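Local coordinates for putative endonuclease/exonuclease/phosphatase family protein (PDB 3G6S) that probably hydrolyses phosphodiester or phosphate ester bonds, as a putative nuclease or phosphatase of the DNase I-like endonuclease/exonuclease/phosphatase family, at residues A[10-15]-A[44-49]. Numbering follows the deposited sequence.
Sequences NIRYDN and MQEVLH
Asn10 and Glu46 carry the polar part of this contact, where two neighbouring parallel strands run out into loops. ND2 of Asn10 gives a nearly straight hydrogen bond of 2.9 Å to OE1 of Glu46, which it meets from above the carboxylate plane, and a second to Asp172. CG stands anti to the backbone N (chi1 -174°), which sets the amide beside Glu46; its OD1 accepts from the backbone N of Arg12, 2.9 Å away, and closes an Asx turn. An alanine here would probably leave Glu46 OE1 without this donor and the turn at Arg12 without its side-chain acceptor. Such a pair, the Asn closing one central strand and the Glu just beyond its parallel neighbour, is a signature of the DNase I-like fold, whose relatives bind a catalytic metal through the Glu; a similar role is plausible here. Behind the polar pair, the buried Ile11 packs tightly: CD1 lies 3.5 Å from Val47 CG2, and its backbone N bonds to Gln45 O (3.3 Å). Contacts are looser toward the partly exposed Tyr13, whose N makes a weak bond to Glu46 OE2. Its ring offers that oxygen an edge, CD2 at 3.6 Å, while Leu48 lies alongside, CG 3.9 Å from Tyr13 CB.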
loop_
_atom_site.group_PDB
_atom_site.type_symbol
_atom_site.label_atom_id
_atom_site.label_comp_id
_atom_site.label_asym_id
_atom_site.label_seq_id
_atom_site.Cartn_x
_atom_site.Cartn_y
_atom_site.Cartn_z
ATOM N N ASN A 10 -2.151 -4.166 -4.700
ATOM C CA ASN A 10 -3.498 -4.669 -4.424
ATOM C C ASN A 10 -3.490 -6.073 -5.034
ATOM O O ASN A 10 -3.302 -6.229 -6.239
ATOM C CB ASN A 10 -4.551 -3.799 -5.134
ATOM C CG ASN A 10 -5.989 -4.193 -4.773
ATOM O OD1 ASN A 10 -6.306 -5.374 -4.600
ATOM N ND2 ASN A 10 -6.866 -3.203 -4.689
ATOM N N ILE A 11 -3.697 -7.094 -4.215
ATOM C CA ILE A 11 -3.658 -8.451 -4.723
ATOM C C ILE A 11 -4.994 -9.039 -5.165
ATOM O O ILE A 11 -5.036 -10.174 -5.632
ATOM C CB ILE A 11 -3.032 -9.390 -3.688
ATOM C CG1 ILE A 11 -3.899 -9.452 -2.439
ATOM C CG2 ILE A 11 -1.648 -8.883 -3.306
ATOM C CD1 ILE A 11 -3.428 -10.475 -1.451
ATOM N N ARG A 12 -6.076 -8.274 -5.034
ATOM C CA ARG A 12 -7.415 -8.750 -5.405
ATOM C C ARG A 12 -7.846 -9.852 -4.439
ATOM O O ARG A 12 -7.322 -10.963 -4.488
ATOM C CB ARG A 12 -7.413 -9.299 -6.834
ATOM C CG ARG A 12 -8.698 -10.001 -7.216
ATOM C CD ARG A 12 -9.870 -9.052 -7.282
ATOM N NE ARG A 12 -11.115 -9.795 -7.439
ATOM C CZ ARG A 12 -12.319 -9.244 -7.555
ATOM N NH1 ARG A 12 -12.459 -7.927 -7.535
ATOM N NH2 ARG A 12 -13.389 -10.016 -7.682
ATOM N N TYR A 13 -8.808 -9.553 -3.573
ATOM C CA TYR A 13 -9.260 -10.537 -2.599
ATOM C C TYR A 13 -9.668 -11.863 -3.240
ATOM O O TYR A 13 -10.077 -11.910 -4.403
ATOM C CB TYR A 13 -10.418 -9.971 -1.765
ATOM C CG TYR A 13 -11.732 -9.904 -2.495
ATOM C CD1 TYR A 13 -12.612 -10.985 -2.483
ATOM C CD2 TYR A 13 -12.099 -8.762 -3.200
ATOM C CE1 TYR A 13 -13.829 -10.926 -3.154
ATOM C CE2 TYR A 13 -13.312 -8.692 -3.875
ATOM C CZ TYR A 13 -14.174 -9.774 -3.849
ATOM O OH TYR A 13 -15.381 -9.709 -4.514
ATOM N N ASP A 14 -9.531 -12.933 -2.460
ATOM C CA ASP A 14 -9.867 -14.292 -2.878
ATOM C C ASP A 14 -11.354 -14.429 -3.195
ATOM O O ASP A 14 -12.198 -14.339 -2.304
ATOM C CB ASP A 14 -9.501 -15.285 -1.768
ATOM C CG ASP A 14 -9.770 -16.734 -2.158
ATOM O OD1 ASP A 14 -10.772 -16.998 -2.858
ATOM O OD2 ASP A 14 -8.982 -17.617 -1.746
ATOM N N ASN A 15 -11.664 -14.662 -4.466
ATOM C CA ASN A 15 -13.047 -14.824 -4.902
ATOM C C ASN A 15 -13.165 -15.990 -5.887
ATOM O O ASN A 15 -12.705 -15.892 -7.030
ATOM C CB ASN A 15 -13.543 -13.542 -5.563
ATOM C CG ASN A 15 -14.970 -13.660 -6.045
ATOM O OD1 ASN A 15 -15.615 -14.695 -5.850
ATOM N ND2 ASN A 15 -15.477 -12.604 -6.678
HETATM N N MSE A 44 0.151 -4.077 1.053
HETATM C CA MSE A 44 -0.798 -4.689 0.125
HETATM C C MSE A 44 -2.241 -4.402 0.508
HETATM O O MSE A 44 -2.549 -4.231 1.682
HETATM C CB MSE A 44 -0.577 -6.201 0.088
HETATM C CG MSE A 44 0.833 -6.597 -0.294
HETATM SE SE MSE A 44 1.197 -8.504 -0.073
HETATM C CE MSE A 44 1.337 -9.016 -1.914
ATOM N N GLN A 45 -3.127 -4.342 -0.478
ATOM C CA GLN A 45 -4.534 -4.096 -0.186
ATOM C C GLN A 45 -5.396 -5.295 -0.601
ATOM O O GLN A 45 -4.931 -6.176 -1.330
ATOM C CB GLN A 45 -5.017 -2.827 -0.897
ATOM C CG GLN A 45 -4.194 -1.567 -0.615
ATOM C CD GLN A 45 -2.860 -1.561 -1.357
ATOM O OE1 GLN A 45 -2.785 -1.994 -2.505
ATOM N NE2 GLN A 45 -1.812 -1.042 -0.715
ATOM N N GLU A 46 -6.645 -5.318 -0.133
ATOM C CA GLU A 46 -7.597 -6.397 -0.430
ATOM C C GLU A 46 -7.056 -7.782 -0.072
ATOM O O GLU A 46 -7.078 -8.697 -0.889
ATOM C CB GLU A 46 -7.996 -6.382 -1.917
ATOM C CG GLU A 46 -8.675 -5.104 -2.402
ATOM C CD GLU A 46 -9.336 -5.252 -3.772
ATOM O OE1 GLU A 46 -9.582 -4.216 -4.439
ATOM O OE2 GLU A 46 -9.628 -6.403 -4.184
ATOM N N VAL A 47 -6.569 -7.944 1.148
ATOM C CA VAL A 47 -6.021 -9.229 1.546
ATOM C C VAL A 47 -6.899 -9.915 2.600
ATOM O O VAL A 47 -7.037 -9.429 3.725
ATOM C CB VAL A 47 -4.576 -9.050 2.084
ATOM C CG1 VAL A 47 -3.910 -10.395 2.278
ATOM C CG2 VAL A 47 -3.762 -8.181 1.111
ATOM N N LEU A 48 -7.511 -11.038 2.235
ATOM C CA LEU A 48 -8.356 -11.768 3.178
ATOM C C LEU A 48 -7.470 -12.632 4.078
ATOM O O LEU A 48 -6.318 -12.933 3.738
ATOM C CB LEU A 48 -9.371 -12.639 2.426
ATOM C CG LEU A 48 -10.437 -11.868 1.635
ATOM C CD1 LEU A 48 -11.320 -12.834 0.861
ATOM C CD2 LEU A 48 -11.268 -11.023 2.582
ATOM N N HIS A 49 -8.015 -13.032 5.221
ATOM C CA HIS A 49 -7.263 -13.831 6.176
ATOM C C HIS A 49 -6.558 -15.070 5.613
ATOM O O HIS A 49 -5.409 -15.352 5.963
ATOM C CB HIS A 49 -8.146 -14.246 7.351
ATOM C CG HIS A 49 -7.394 -14.996 8.400
ATOM N ND1 HIS A 49 -7.151 -16.348 8.308
ATOM C CD2 HIS A 49 -6.735 -14.566 9.500
ATOM C CE1 HIS A 49 -6.371 -16.720 9.308
ATOM N NE2 HIS A 49 -6.103 -15.659 10.045
#